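Local coordinates for conserved hypothetical protein (Sulfolobus solfataricus, PDB 2GF6) that binds coenzyme A and probably hydrolyses fatty acyl-CoA thioesters, as a four-chain member of the hotdog-fold thioesterases, at residues Y7-V12 with I37-K42; A27-F32 with A65-P70; I47-V52 with V109-I114. All blocks are in the same frame, centred on the assembly; numbering follows the deposited sequence.

Contact 1. Residues Y7-V12 with I37-K42; sequences YVFEDV and IEKFIK
K39 on helix 26-45 reaches over to V8 and F9, where strand 8-12 passes the long helix that the curved antiparallel sheet of the hotdog fold wraps around. Its CB already points toward the strand, and CG continues outward, anti to the backbone N (chi1 -173°). The chain then bends at chi3 and again at chi4, which turns its outer half back toward the V8 carbonyl. CD meets the edge of the F9 ring near the ring plane, 3.7 Å from F9 CD1; CE is near that carbon too and 3.1 Å from V8 O. At the tip, NZ makes a weak hydrogen bond to V8 O, 2.9 Å away. The stronger partner of this ammonium is E43 one helical turn on, in a salt bridge, so the strand carbonyl is a secondary polar contact for a lysine whose aliphatic part does most of the packing. A second, aromatic meeting lies just before the strand begins. The CB of Y7 points away from the helix, yet its ring swings back to F40; the two ring planes are 29° apart and slid past one another, with centroids 5.3 Å apart and little overlap. F40 also packs on L81 and P83 of strand 76-85, the strand that pairs with 8-12, so this aromatic pair ties helix to sheet at a partly exposed border. Its closest approach is a tight one, Y7 CE1 to F40 CE1 at 3.2 Å.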
loop_
_atom_site.group_PDB
_atom_site.type_symbol
_atom_site.label_atom_id
_atom_site.label_comp_id
_atom_site.label_asym_id
_atom_site.label_seq_id
_atom_site.Cartn_x
_atom_site.Cartn_y
_atom_site.Cartn_z
ATOM N N TYR A 7 23.053 -12.546 -1.103
ATOM C CA TYR A 7 21.896 -13.321 -1.461
ATOM C C TYR A 7 20.972 -13.481 -0.285
ATOM O O TYR A 7 19.891 -14.006 -0.467
ATOM C CB TYR A 7 22.324 -14.698 -1.982
ATOM C CG TYR A 7 23.198 -14.618 -3.224
ATOM C CD1 TYR A 7 22.687 -14.152 -4.431
ATOM C CD2 TYR A 7 24.516 -14.991 -3.188
ATOM C CE1 TYR A 7 23.480 -14.055 -5.558
ATOM C CE2 TYR A 7 25.316 -14.899 -4.311
ATOM C CZ TYR A 7 24.797 -14.435 -5.497
ATOM O OH TYR A 7 25.591 -14.357 -6.630
ATOM N N VAL A 8 21.408 -13.050 0.911
ATOM C CA VAL A 8 20.641 -13.192 2.157
ATOM C C VAL A 8 20.173 -11.820 2.648
ATOM O O VAL A 8 20.979 -10.904 2.811
ATOM C CB VAL A 8 21.489 -13.850 3.288
ATOM C CG1 VAL A 8 20.603 -14.284 4.467
ATOM C CG2 VAL A 8 22.280 -15.048 2.770
ATOM N N PHE A 9 18.874 -11.696 2.899
ATOM C CA PHE A 9 18.284 -10.482 3.466
ATOM C C PHE A 9 17.357 -10.824 4.619
ATOM O O PHE A 9 16.559 -11.742 4.499
ATOM C CB PHE A 9 17.469 -9.751 2.389
ATOM C CG PHE A 9 16.841 -8.466 2.870
ATOM C CD1 PHE A 9 17.607 -7.327 3.022
ATOM C CD2 PHE A 9 15.491 -8.403 3.161
ATOM C CE1 PHE A 9 17.051 -6.144 3.466
ATOM C CE2 PHE A 9 14.923 -7.228 3.615
ATOM C CZ PHE A 9 15.713 -6.091 3.776
ATOM N N GLU A 10 17.425 -10.066 5.714
ATOM C CA GLU A 10 16.510 -10.282 6.831
ATOM C C GLU A 10 15.577 -9.106 7.058
ATOM O O GLU A 10 15.982 -7.947 6.925
ATOM C CB GLU A 10 17.276 -10.569 8.120
ATOM C CG GLU A 10 18.390 -11.539 7.942
ATOM C CD GLU A 10 18.817 -12.116 9.250
ATOM O OE1 GLU A 10 19.366 -11.373 10.088
ATOM O OE2 GLU A 10 18.566 -13.320 9.438
ATOM N N ASP A 11 14.323 -9.424 7.401
ATOM C CA ASP A 11 13.293 -8.420 7.616
ATOM C C ASP A 11 12.328 -8.901 8.701
ATOM O O ASP A 11 12.420 -10.022 9.171
ATOM C CB ASP A 11 12.554 -8.119 6.306
ATOM C CG ASP A 11 12.263 -6.620 6.123
ATOM O OD1 ASP A 11 11.980 -5.941 7.140
ATOM O OD2 ASP A 11 12.342 -6.123 4.971
ATOM N N VAL A 12 11.421 -8.028 9.107
ATOM C CA VAL A 12 10.471 -8.308 10.192
ATOM C C VAL A 12 9.081 -7.863 9.723
ATOM O O VAL A 12 8.951 -6.831 9.035
ATOM C CB VAL A 12 10.913 -7.596 11.516
ATOM C CG1 VAL A 12 10.901 -6.077 11.357
ATOM C CG2 VAL A 12 10.060 -8.013 12.696
ATOM N N ILE A 37 16.159 -7.962 -3.531
ATOM C CA ILE A 37 16.741 -7.722 -4.866
ATOM C C ILE A 37 17.495 -6.391 -4.913
ATOM O O ILE A 37 18.610 -6.316 -5.437
ATOM C CB ILE A 37 15.695 -7.768 -5.966
ATOM C CG1 ILE A 37 15.172 -9.196 -6.099
ATOM C CG2 ILE A 37 16.315 -7.307 -7.288
ATOM C CD1 ILE A 37 13.861 -9.323 -6.826
ATOM N N GLU A 38 16.901 -5.359 -4.334
ATOM C CA GLU A 38 17.546 -4.078 -4.279
ATOM C C GLU A 38 18.889 -4.212 -3.584
ATOM O O GLU A 38 19.861 -3.659 -4.068
ATOM C CB GLU A 38 16.680 -3.044 -3.567
ATOM C CG GLU A 38 17.340 -1.680 -3.500
ATOM C CD GLU A 38 16.422 -0.549 -3.059
ATOM O OE1 GLU A 38 15.231 -0.760 -2.692
ATOM O OE2 GLU A 38 16.904 0.587 -3.104
ATOM N N LYS A 39 18.948 -4.946 -2.462
ATOM C CA LYS A 39 20.213 -5.047 -1.710
ATOM C C LYS A 39 21.261 -5.803 -2.518
ATOM O O LYS A 39 22.420 -5.392 -2.608
ATOM C CB LYS A 39 19.993 -5.728 -0.345
ATOM C CG LYS A 39 21.230 -5.719 0.553
ATOM C CD LYS A 39 21.079 -6.593 1.829
ATOM C CE LYS A 39 21.084 -8.093 1.518
ATOM N NZ LYS A 39 22.464 -8.722 1.522
ATOM N N PHE A 40 20.839 -6.913 -3.117
ATOM C CA PHE A 40 21.713 -7.685 -3.983
ATOM C C PHE A 40 22.346 -6.833 -5.086
ATOM O O PHE A 40 23.556 -6.881 -5.303
ATOM C CB PHE A 40 20.957 -8.866 -4.598
ATOM C CG PHE A 40 21.690 -9.512 -5.719
ATOM C CD1 PHE A 40 22.728 -10.374 -5.470
ATOM C CD2 PHE A 40 21.360 -9.226 -7.037
ATOM C CE1 PHE A 40 23.407 -10.962 -6.503
ATOM C CE2 PHE A 40 22.035 -9.811 -8.078
ATOM C CZ PHE A 40 23.059 -10.684 -7.816
ATOM N N ILE A 41 21.516 -6.077 -5.797
ATOM C CA ILE A 41 22.008 -5.273 -6.919
ATOM C C ILE A 41 23.022 -4.245 -6.425
ATOM O O ILE A 41 24.077 -4.031 -7.046
ATOM C CB ILE A 41 20.815 -4.605 -7.677
ATOM C CG1 ILE A 41 20.035 -5.666 -8.457
ATOM C CG2 ILE A 41 21.299 -3.512 -8.643
ATOM C CD1 ILE A 41 20.870 -6.477 -9.475
ATOM N N LYS A 42 22.731 -3.650 -5.268
ATOM C CA LYS A 42 23.600 -2.638 -4.702
ATOM C C LYS A 42 24.947 -3.243 -4.415
ATOM O O LYS A 42 25.960 -2.715 -4.839
ATOM C CB LYS A 42 23.012 -2.086 -3.418
ATOM C CG LYS A 42 23.834 -0.967 -2.792
ATOM C CD LYS A 42 23.542 -0.844 -1.294
ATOM C CE LYS A 42 22.584 0.287 -0.988
ATOM N NZ LYS A 42 23.356 1.514 -0.638
#

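Contact 2. Residues A27-F32 with A65-P70. With COA (coenzyme A), chain F.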
loop_
_atom_site.group_PDB
_atom_site.type_symbol
_atom_site.label_atom_id
_atom_site.label_comp_id
_atom_site.label_asym_id
_atom_site.label_seq_id
_atom_site.Cartn_x
_atom_site.Cartn_y
_atom_site.Cartn_z
ATOM N N ALA A 27 1.054 -7.746 -0.961
ATOM C CA ALA A 27 2.011 -6.678 -1.282
ATOM C C ALA A 27 3.167 -6.761 -0.334
ATOM O O ALA A 27 4.252 -6.300 -0.626
ATOM C CB ALA A 27 1.338 -5.274 -1.167
ATOM N N ALA A 28 2.943 -7.325 0.833
ATOM C CA ALA A 28 4.020 -7.418 1.797
ATOM C C ALA A 28 5.181 -8.209 1.205
ATOM O O ALA A 28 6.375 -7.857 1.376
ATOM C CB ALA A 28 3.519 -8.068 3.043
ATOM N N TYR A 29 4.839 -9.260 0.470
ATOM C CA TYR A 29 5.857 -10.175 -0.067
ATOM C C TYR A 29 6.705 -9.469 -1.103
ATOM O O TYR A 29 7.907 -9.733 -1.221
ATOM C CB TYR A 29 5.202 -11.475 -0.585
ATOM C CG TYR A 29 4.737 -12.389 0.560
ATOM C CD1 TYR A 29 5.631 -13.226 1.217
ATOM C CD2 TYR A 29 3.431 -12.361 1.028
ATOM C CE1 TYR A 29 5.234 -14.014 2.266
ATOM C CE2 TYR A 29 3.025 -13.158 2.076
ATOM C CZ TYR A 29 3.923 -13.977 2.697
ATOM O OH TYR A 29 3.543 -14.787 3.764
ATOM N N TYR A 30 6.085 -8.537 -1.823
ATOM C CA TYR A 30 6.772 -7.622 -2.735
ATOM C C TYR A 30 7.686 -6.709 -1.963
ATOM O O TYR A 30 8.757 -6.357 -2.434
ATOM C CB TYR A 30 5.740 -6.791 -3.505
ATOM C CG TYR A 30 6.280 -5.705 -4.462
ATOM C CD1 TYR A 30 6.690 -6.018 -5.754
ATOM C CD2 TYR A 30 6.335 -4.377 -4.078
ATOM C CE1 TYR A 30 7.172 -5.036 -6.614
ATOM C CE2 TYR A 30 6.822 -3.398 -4.916
ATOM C CZ TYR A 30 7.227 -3.721 -6.185
ATOM O OH TYR A 30 7.673 -2.718 -7.060
ATOM N N ARG A 31 7.263 -6.293 -0.779
ATOM C CA ARG A 31 8.112 -5.455 0.017
ATOM C C ARG A 31 9.345 -6.262 0.292
ATOM O O ARG A 31 10.433 -5.784 0.171
ATOM C CB ARG A 31 7.443 -5.010 1.331
ATOM C CG ARG A 31 8.284 -3.953 2.080
ATOM C CD ARG A 31 7.624 -3.347 3.311
ATOM N NE ARG A 31 7.690 -4.201 4.493
ATOM C CZ ARG A 31 8.784 -4.469 5.213
ATOM N NH1 ARG A 31 9.982 -4.020 4.867
ATOM N NH2 ARG A 31 8.673 -5.240 6.289
ATOM N N PHE A 32 9.164 -7.519 0.655
ATOM C CA PHE A 32 10.308 -8.299 1.098
ATOM C C PHE A 32 11.272 -8.593 -0.056
ATOM O O PHE A 32 12.481 -8.488 0.124
ATOM C CB PHE A 32 9.869 -9.618 1.742
ATOM C CG PHE A 32 8.841 -9.455 2.828
ATOM C CD1 PHE A 32 8.949 -8.448 3.784
ATOM C CD2 PHE A 32 7.759 -10.322 2.897
ATOM C CE1 PHE A 32 7.996 -8.318 4.800
ATOM C CE2 PHE A 32 6.793 -10.182 3.876
ATOM C CZ PHE A 32 6.919 -9.183 4.837
ATOM N N ALA A 65 4.415 -16.915 -6.951
ATOM C CA ALA A 65 4.661 -17.305 -5.558
ATOM C C ALA A 65 3.738 -18.445 -5.080
ATOM O O ALA A 65 2.605 -18.561 -5.518
ATOM C CB ALA A 65 4.529 -16.079 -4.598
ATOM N N ILE A 66 4.269 -19.260 -4.182
ATOM C CA ILE A 66 3.542 -20.289 -3.449
ATOM C C ILE A 66 3.717 -19.972 -1.951
ATOM O O ILE A 66 4.831 -19.775 -1.474
ATOM C CB ILE A 66 4.095 -21.702 -3.761
ATOM C CG1 ILE A 66 3.816 -22.076 -5.217
ATOM C CG2 ILE A 66 3.473 -22.778 -2.857
ATOM C CD1 ILE A 66 4.724 -23.236 -5.751
ATOM N N TYR A 67 2.603 -19.938 -1.221
ATOM C CA TYR A 67 2.581 -19.539 0.167
ATOM C C TYR A 67 2.276 -20.766 1.000
ATOM O O TYR A 67 1.119 -21.146 1.143
ATOM C CB TYR A 67 1.517 -18.472 0.376
ATOM C CG TYR A 67 1.614 -17.330 -0.611
ATOM C CD1 TYR A 67 0.974 -17.391 -1.836
ATOM C CD2 TYR A 67 2.343 -16.187 -0.318
ATOM C CE1 TYR A 67 1.056 -16.350 -2.750
ATOM C CE2 TYR A 67 2.445 -15.117 -1.248
ATOM C CZ TYR A 67 1.785 -15.203 -2.449
ATOM O OH TYR A 67 1.862 -14.171 -3.377
ATOM N N HIS A 68 3.322 -21.403 1.522
ATOM C CA HIS A 68 3.173 -22.654 2.250
ATOM C C HIS A 68 2.671 -22.389 3.641
ATOM O O HIS A 68 1.930 -23.194 4.224
ATOM C CB HIS A 68 4.519 -23.372 2.382
ATOM C CG HIS A 68 5.085 -23.864 1.095
ATOM N ND1 HIS A 68 4.603 -24.986 0.459
ATOM C CD2 HIS A 68 6.136 -23.432 0.359
ATOM C CE1 HIS A 68 5.313 -25.207 -0.633
ATOM N NE2 HIS A 68 6.251 -24.278 -0.716
ATOM N N ARG A 69 3.154 -21.304 4.222
ATOM C CA ARG A 69 2.828 -21.011 5.595
ATOM C C ARG A 69 2.643 -19.535 5.722
ATOM O O ARG A 69 3.294 -18.762 4.998
ATOM C CB ARG A 69 3.954 -21.449 6.516
ATOM C CG ARG A 69 4.108 -22.949 6.664
ATOM C CD ARG A 69 5.363 -23.253 7.478
ATOM N NE ARG A 69 6.035 -24.465 7.005
ATOM C CZ ARG A 69 6.360 -25.524 7.753
ATOM N NH1 ARG A 69 6.108 -25.564 9.061
ATOM N NH2 ARG A 69 6.961 -26.567 7.177
ATOM N N PRO A 70 1.783 -19.133 6.661
ATOM C CA PRO A 70 1.544 -17.730 6.877
ATOM C C PRO A 70 2.678 -17.116 7.683
ATOM O O PRO A 70 3.355 -17.817 8.432
ATOM C CB PRO A 70 0.271 -17.729 7.710
ATOM C CG PRO A 70 0.430 -18.982 8.573
ATOM C CD PRO A 70 1.051 -19.974 7.637
HETATM N N1A COA F . -2.541 -25.329 -6.131
HETATM C C2A COA F . -3.543 -26.282 -6.233
HETATM N N3A COA F . -4.021 -26.916 -5.101
HETATM C C4A COA F . -3.507 -26.616 -3.891
HETATM C C5A COA F . -2.497 -25.673 -3.760
HETATM C C6A COA F . -2.013 -25.022 -4.884
HETATM N N6A COA F . -1.061 -24.103 -4.744
HETATM N N7A COA F . -2.173 -25.579 -2.455
HETATM C C8A COA F . -2.949 -26.429 -1.761
HETATM N N9A COA F . -3.777 -27.083 -2.637
HETATM C C1B COA F . -4.708 -28.193 -2.329
HETATM C C2B COA F . -4.026 -29.332 -1.581
HETATM O O2B COA F . -3.521 -30.314 -2.443
HETATM C C3B COA F . -5.151 -29.851 -0.725
HETATM O O3B COA F . -5.981 -30.686 -1.483
HETATM P P3B COA F . -6.196 -32.196 -0.986
HETATM O O7A COA F . -7.083 -32.874 -2.003
HETATM O O8A COA F . -6.848 -32.193 0.399
HETATM O O9A COA F . -4.825 -32.852 -0.993
HETATM C C4B COA F . -5.935 -28.611 -0.369
HETATM O O4B COA F . -5.775 -27.764 -1.494
HETATM C C5B COA F . -5.393 -27.936 0.882
HETATM O O5B COA F . -3.989 -28.045 0.962
HETATM P P1A COA F . -3.294 -28.484 2.346
HETATM O O1A COA F . -1.796 -28.279 2.277
HETATM O O2A COA F . -3.615 -29.917 2.679
HETATM O O3A COA F . -3.917 -27.411 3.387
HETATM P P2A COA F . -3.523 -27.304 4.956
HETATM O O4A COA F . -2.215 -27.989 5.228
HETATM O O5A COA F . -4.684 -27.826 5.790
HETATM O O6A COA F . -3.351 -25.737 5.236
HETATM C CBP COA F . -2.540 -23.606 4.837
HETATM C CCP COA F . -3.124 -24.841 4.183
HETATM C CDP COA F . -1.499 -24.007 5.895
HETATM C CEP COA F . -3.699 -22.860 5.499
HETATM C CAP COA F . -1.808 -22.814 3.758
HETATM O OAP COA F . -0.672 -23.529 3.337
HETATM C C9P COA F . -1.350 -21.464 4.229
HETATM O O9P COA F . -1.592 -20.996 5.517
HETATM N N8P COA F . -0.726 -20.748 3.329
HETATM C C7P COA F . -0.257 -19.429 3.652
HETATM C C6P COA F . -1.351 -18.442 3.342
HETATM C C5P COA F . -0.727 -17.089 3.229
HETATM O O5P COA F . -0.054 -16.622 4.156
HETATM N N4P COA F . -0.931 -16.516 2.068
HETATM C C3P COA F . -1.578 -15.251 1.944
HETATM C C2P COA F . -0.539 -14.167 1.824
HETATM S S1P COA F . -0.467 -13.389 0.204
HETATM O O HOH W 1 3.964 -17.373 2.994
#
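Y29 and Y67 form the close part of this contact, a T-shaped pair in which the edge of Y67 is directed at the face of Y29. The ring planes stand at 68°, the centroids are 5.1 Å apart, and Y67 CE2 comes within 3.7 Å of Y29 CD2. F32 CE2 lies over the other face of Y29, near its rim, so this ring is bounded on both sides. Over one face of Y67, toward the rim, sits the thiol of coenzyme A, S1P being 3.7 Å from Y67 CE2, while Y29 CE2 touches the adjoining C2P. The Y67 hydroxyl bonds S63 of the third subunit. This is an intersubunit hotdog site: helix 26-45 packs against strand 56-67, whose antiparallel pairing runs on into the third subunit, and that same subunit supplies E62, W119 and S121 to the bound coenzyme A. The backbone leaving the strand holds the pantetheine, with N8P donating to Y67 O over 2.9 Å and OAP to H68 O over 2.8 Å. Toward R69 the packing is loose. Y29 OH stays 4.2 Å from R69 O, and a water donates to Y29 OH at 2.7 Å; its approach to R69 O is too short to be relied on. A leucine in place of Y29 would probably leave the edge of Y67 without its aromatic face and the water without its hydroxyl acceptor. The exposed R69 side chain leads away from the helix.

Contact 3. Residues I47-V52 with V109-I114. With COA (coenzyme A), chain E.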
loop_
_atom_site.group_PDB
_atom_site.type_symbol
_atom_site.label_atom_id
_atom_site.label_comp_id
_atom_site.label_asym_id
_atom_site.label_seq_id
_atom_site.Cartn_x
_atom_site.Cartn_y
_atom_site.Cartn_z
ATOM N N ILE A 47 24.755 -0.360 -8.187
ATOM C CA ILE A 47 23.914 0.575 -8.880
ATOM C C ILE A 47 22.569 0.612 -8.201
ATOM O O ILE A 47 22.240 -0.307 -7.437
ATOM C CB ILE A 47 23.730 0.147 -10.360
ATOM C CG1 ILE A 47 23.046 -1.223 -10.459
ATOM C CG2 ILE A 47 25.097 0.166 -11.073
ATOM C CD1 ILE A 47 22.550 -1.587 -11.861
ATOM N N PRO A 48 21.795 1.682 -8.461
ATOM C CA PRO A 48 20.403 1.734 -8.000
ATOM C C PRO A 48 19.468 0.784 -8.733
ATOM O O PRO A 48 19.730 0.413 -9.859
ATOM C CB PRO A 48 20.002 3.190 -8.217
ATOM C CG PRO A 48 20.974 3.750 -9.162
ATOM C CD PRO A 48 22.197 2.903 -9.174
ATOM N N TYR A 49 18.379 0.402 -8.067
ATOM C CA TYR A 49 17.404 -0.527 -8.621
ATOM C C TYR A 49 16.038 -0.099 -8.100
ATOM O O TYR A 49 15.939 0.206 -6.922
ATOM C CB TYR A 49 17.719 -1.971 -8.167
ATOM C CG TYR A 49 16.552 -2.944 -8.248
ATOM C CD1 TYR A 49 15.590 -2.993 -7.228
ATOM C CD2 TYR A 49 16.417 -3.832 -9.321
ATOM C CE1 TYR A 49 14.515 -3.887 -7.275
ATOM C CE2 TYR A 49 15.342 -4.738 -9.387
ATOM C CZ TYR A 49 14.393 -4.757 -8.355
ATOM O OH TYR A 49 13.310 -5.632 -8.354
ATOM N N PRO A 50 14.977 -0.130 -8.949
ATOM C CA PRO A 50 14.877 -0.637 -10.332
ATOM C C PRO A 50 15.122 0.426 -11.404
ATOM O O PRO A 50 15.135 0.109 -12.592
ATOM C CB PRO A 50 13.440 -1.181 -10.396
ATOM C CG PRO A 50 12.691 -0.421 -9.322
ATOM C CD PRO A 50 13.673 0.382 -8.499
ATOM N N ILE A 51 15.353 1.678 -10.976
ATOM C CA ILE A 51 15.685 2.744 -11.887
ATOM C C ILE A 51 17.189 2.971 -11.779
ATOM O O ILE A 51 17.687 3.514 -10.785
ATOM C CB ILE A 51 14.893 4.033 -11.555
ATOM C CG1 ILE A 51 13.387 3.778 -11.773
ATOM C CG2 ILE A 51 15.409 5.182 -12.348
ATOM C CD1 ILE A 51 12.492 4.972 -11.448
ATOM N N VAL A 52 17.907 2.541 -12.801
ATOM C CA VAL A 52 19.352 2.667 -12.806
ATOM C C VAL A 52 19.765 4.081 -13.233
ATOM O O VAL A 52 20.540 4.736 -12.555
ATOM C CB VAL A 52 19.976 1.606 -13.719
ATOM C CG1 VAL A 52 21.488 1.528 -13.474
ATOM C CG2 VAL A 52 19.280 0.249 -13.495
ATOM N N VAL A 109 10.413 -13.442 -9.471
ATOM C CA VAL A 109 9.969 -12.391 -10.384
ATOM C C VAL A 109 10.987 -12.380 -11.495
ATOM O O VAL A 109 12.172 -12.603 -11.284
ATOM C CB VAL A 109 9.874 -10.949 -9.752
ATOM C CG1 VAL A 109 9.113 -10.992 -8.470
ATOM C CG2 VAL A 109 11.200 -10.366 -9.483
ATOM N N ILE A 110 10.503 -12.104 -12.680
ATOM C CA ILE A 110 11.325 -11.963 -13.824
ATOM C C ILE A 110 11.379 -10.504 -14.207
ATOM O O ILE A 110 10.369 -9.848 -14.401
ATOM C CB ILE A 110 10.783 -12.838 -14.927
ATOM C CG1 ILE A 110 10.998 -14.298 -14.507
ATOM C CG2 ILE A 110 11.392 -12.432 -16.276
ATOM C CD1 ILE A 110 10.627 -15.302 -15.499
ATOM N N GLN A 111 12.598 -10.000 -14.327
ATOM C CA GLN A 111 12.808 -8.618 -14.648
ATOM C C GLN A 111 13.551 -8.432 -15.935
ATOM O O GLN A 111 14.441 -9.200 -16.268
ATOM C CB GLN A 111 13.494 -7.911 -13.481
ATOM C CG GLN A 111 12.471 -7.685 -12.412
ATOM C CD GLN A 111 12.866 -6.666 -11.429
ATOM O OE1 GLN A 111 13.695 -6.935 -10.555
ATOM N NE2 GLN A 111 12.255 -5.486 -11.518
ATOM N N ILE A 112 13.137 -7.405 -16.666
ATOM C CA ILE A 112 13.681 -7.105 -17.967
ATOM C C ILE A 112 14.226 -5.695 -17.926
ATOM O O ILE A 112 13.587 -4.798 -17.400
ATOM C CB ILE A 112 12.591 -7.270 -19.072
ATOM C CG1 ILE A 112 11.965 -8.667 -19.015
ATOM C CG2 ILE A 112 13.151 -7.029 -20.466
ATOM C CD1 ILE A 112 10.856 -8.852 -20.012
ATOM N N ALA A 113 15.438 -5.529 -18.466
ATOM C CA ALA A 113 16.051 -4.244 -18.668
ATOM C C ALA A 113 15.392 -3.545 -19.875
ATOM O O ALA A 113 15.178 -4.162 -20.929
ATOM C CB ALA A 113 17.551 -4.423 -18.880
ATOM N N ILE A 114 15.030 -2.276 -19.694
ATOM C CA ILE A 114 14.420 -1.495 -20.760
ATOM C C ILE A 114 14.972 -0.092 -20.899
ATOM O O ILE A 114 15.511 0.470 -19.951
ATOM C CB ILE A 114 12.863 -1.400 -20.604
ATOM C CG1 ILE A 114 12.456 -0.535 -19.390
ATOM C CG2 ILE A 114 12.281 -2.755 -20.501
ATOM C CD1 ILE A 114 10.976 -0.128 -19.383
HETATM N N1A COA E . 10.136 -14.822 -18.909
HETATM C C2A COA E . 11.344 -14.890 -19.592
HETATM N N3A COA E . 11.590 -14.031 -20.648
HETATM C C4A COA E . 10.633 -13.138 -20.994
HETATM C C5A COA E . 9.421 -13.066 -20.315
HETATM C C6A COA E . 9.169 -13.909 -19.260
HETATM N N6A COA E . 7.925 -13.970 -18.772
HETATM N N7A COA E . 8.683 -12.082 -20.874
HETATM C C8A COA E . 9.403 -11.519 -21.880
HETATM N N9A COA E . 10.598 -12.184 -21.963
HETATM C C1B COA E . 11.646 -12.066 -22.975
HETATM C C2B COA E . 11.187 -12.261 -24.396
HETATM O O2B COA E . 11.134 -13.612 -24.756
HETATM C C3B COA E . 12.290 -11.570 -25.149
HETATM O O3B COA E . 13.339 -12.517 -25.306
HETATM P P3B COA E . 14.465 -12.453 -26.463
HETATM O O7A COA E . 15.772 -12.054 -25.798
HETATM O O8A COA E . 14.144 -11.469 -27.569
HETATM O O9A COA E . 14.622 -13.850 -27.004
HETATM C C4B COA E . 12.717 -10.440 -24.219
HETATM O O4B COA E . 12.179 -10.770 -22.952
HETATM C C5B COA E . 12.184 -9.089 -24.625
HETATM O O5B COA E . 10.789 -9.157 -24.596
HETATM P P1A COA E . 9.876 -8.579 -25.780
HETATM O O1A COA E . 8.611 -9.358 -25.955
HETATM O O2A COA E . 10.654 -8.440 -27.050
HETATM O O3A COA E . 9.438 -7.180 -25.128
HETATM P P2A COA E . 9.737 -5.684 -25.600
HETATM O O4A COA E . 8.900 -5.179 -26.736
HETATM O O5A COA E . 11.187 -5.346 -25.816
HETATM O O6A COA E . 9.230 -4.950 -24.284
HETATM C CBP COA E . 8.043 -4.675 -22.354
HETATM C CCP COA E . 8.973 -5.631 -23.072
HETATM C CDP COA E . 7.102 -4.068 -23.404
HETATM C CEP COA E . 8.915 -3.600 -21.722
HETATM C CAP COA E . 7.205 -5.423 -21.332
HETATM O OAP COA E . 6.374 -6.386 -21.946
HETATM C C9P COA E . 6.304 -4.535 -20.542
HETATM O O9P COA E . 6.246 -3.136 -20.687
HETATM N N8P COA E . 5.567 -5.181 -19.682
HETATM C C7P COA E . 4.854 -4.413 -18.694
HETATM C C6P COA E . 5.483 -4.703 -17.360
HETATM C C5P COA E . 4.685 -4.091 -16.255
HETATM O O5P COA E . 3.799 -3.226 -16.428
HETATM N N4P COA E . 5.039 -4.603 -15.098
HETATM C C3P COA E . 4.159 -4.461 -13.975
HETATM C C2P COA E . 4.661 -5.295 -12.833
HETATM S S1P COA E . 3.600 -5.008 -11.469
#
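Two torsions bring Y49 and Q111 together. At Y49, CG stands anti to the backbone N (chi1 159°), which carries a ring on a side-pointing CB round to strand 102-115; at Q111, CG lies beside the backbone N and the chain beyond is extended, thrusting the amide toward the tyrosine from the opposite direction. The phenol donates to the amide oxygen in a short hydrogen bond, Y49 OH to Q111 OE1 at 2.6 Å. OE1 lies near the plane of the ring, at its edge, while ring and amide planes are almost perpendicular at 83°. The hydroxyl approaches at a C=O...O angle of 113°, tilted out of the carbonyl plane, and OE1 also sits 3.0 Å from Y49 CE2. P50, joined to Y49 by a cis peptide, lays its CB over the centre of one ring face. Both residues are buried, and the bond gives Y49 OH and Q111 OE1 a partner. I110, I112 and I114 line the coenzyme A pocket from this same strand: I110 CD1 is 3.5 Å from N1A of the adenine, and I112 CD1 touches C8A. Y49 packs on I37 and E38 of helix 26-45 and Q111 on F93, while strand 102-115 itself runs between strands 56-67 and 90-99.

Contacts 2 and 3 are buried, with their centres on opposite sides of the chain's centre, whereas contact 1 lies at the surface. Contacts 1 and 2 share helix 26-45, contact 3 lies against it, with I41 packed on I47 and I37 on V109, and all three reach the same sheet. Contacts 1 and 2 meet directly in the salt bridge D11 OD2 to R31 NH1, 3.2 Å long. Their chemistry follows their place: a lysine chain and slid rings at the border, a T-shaped pair beside the coenzyme A thiol in 27-32 with 65-70, and one short hydrogen bond in 47-52 with 109-114, whose strand borders another coenzyme A.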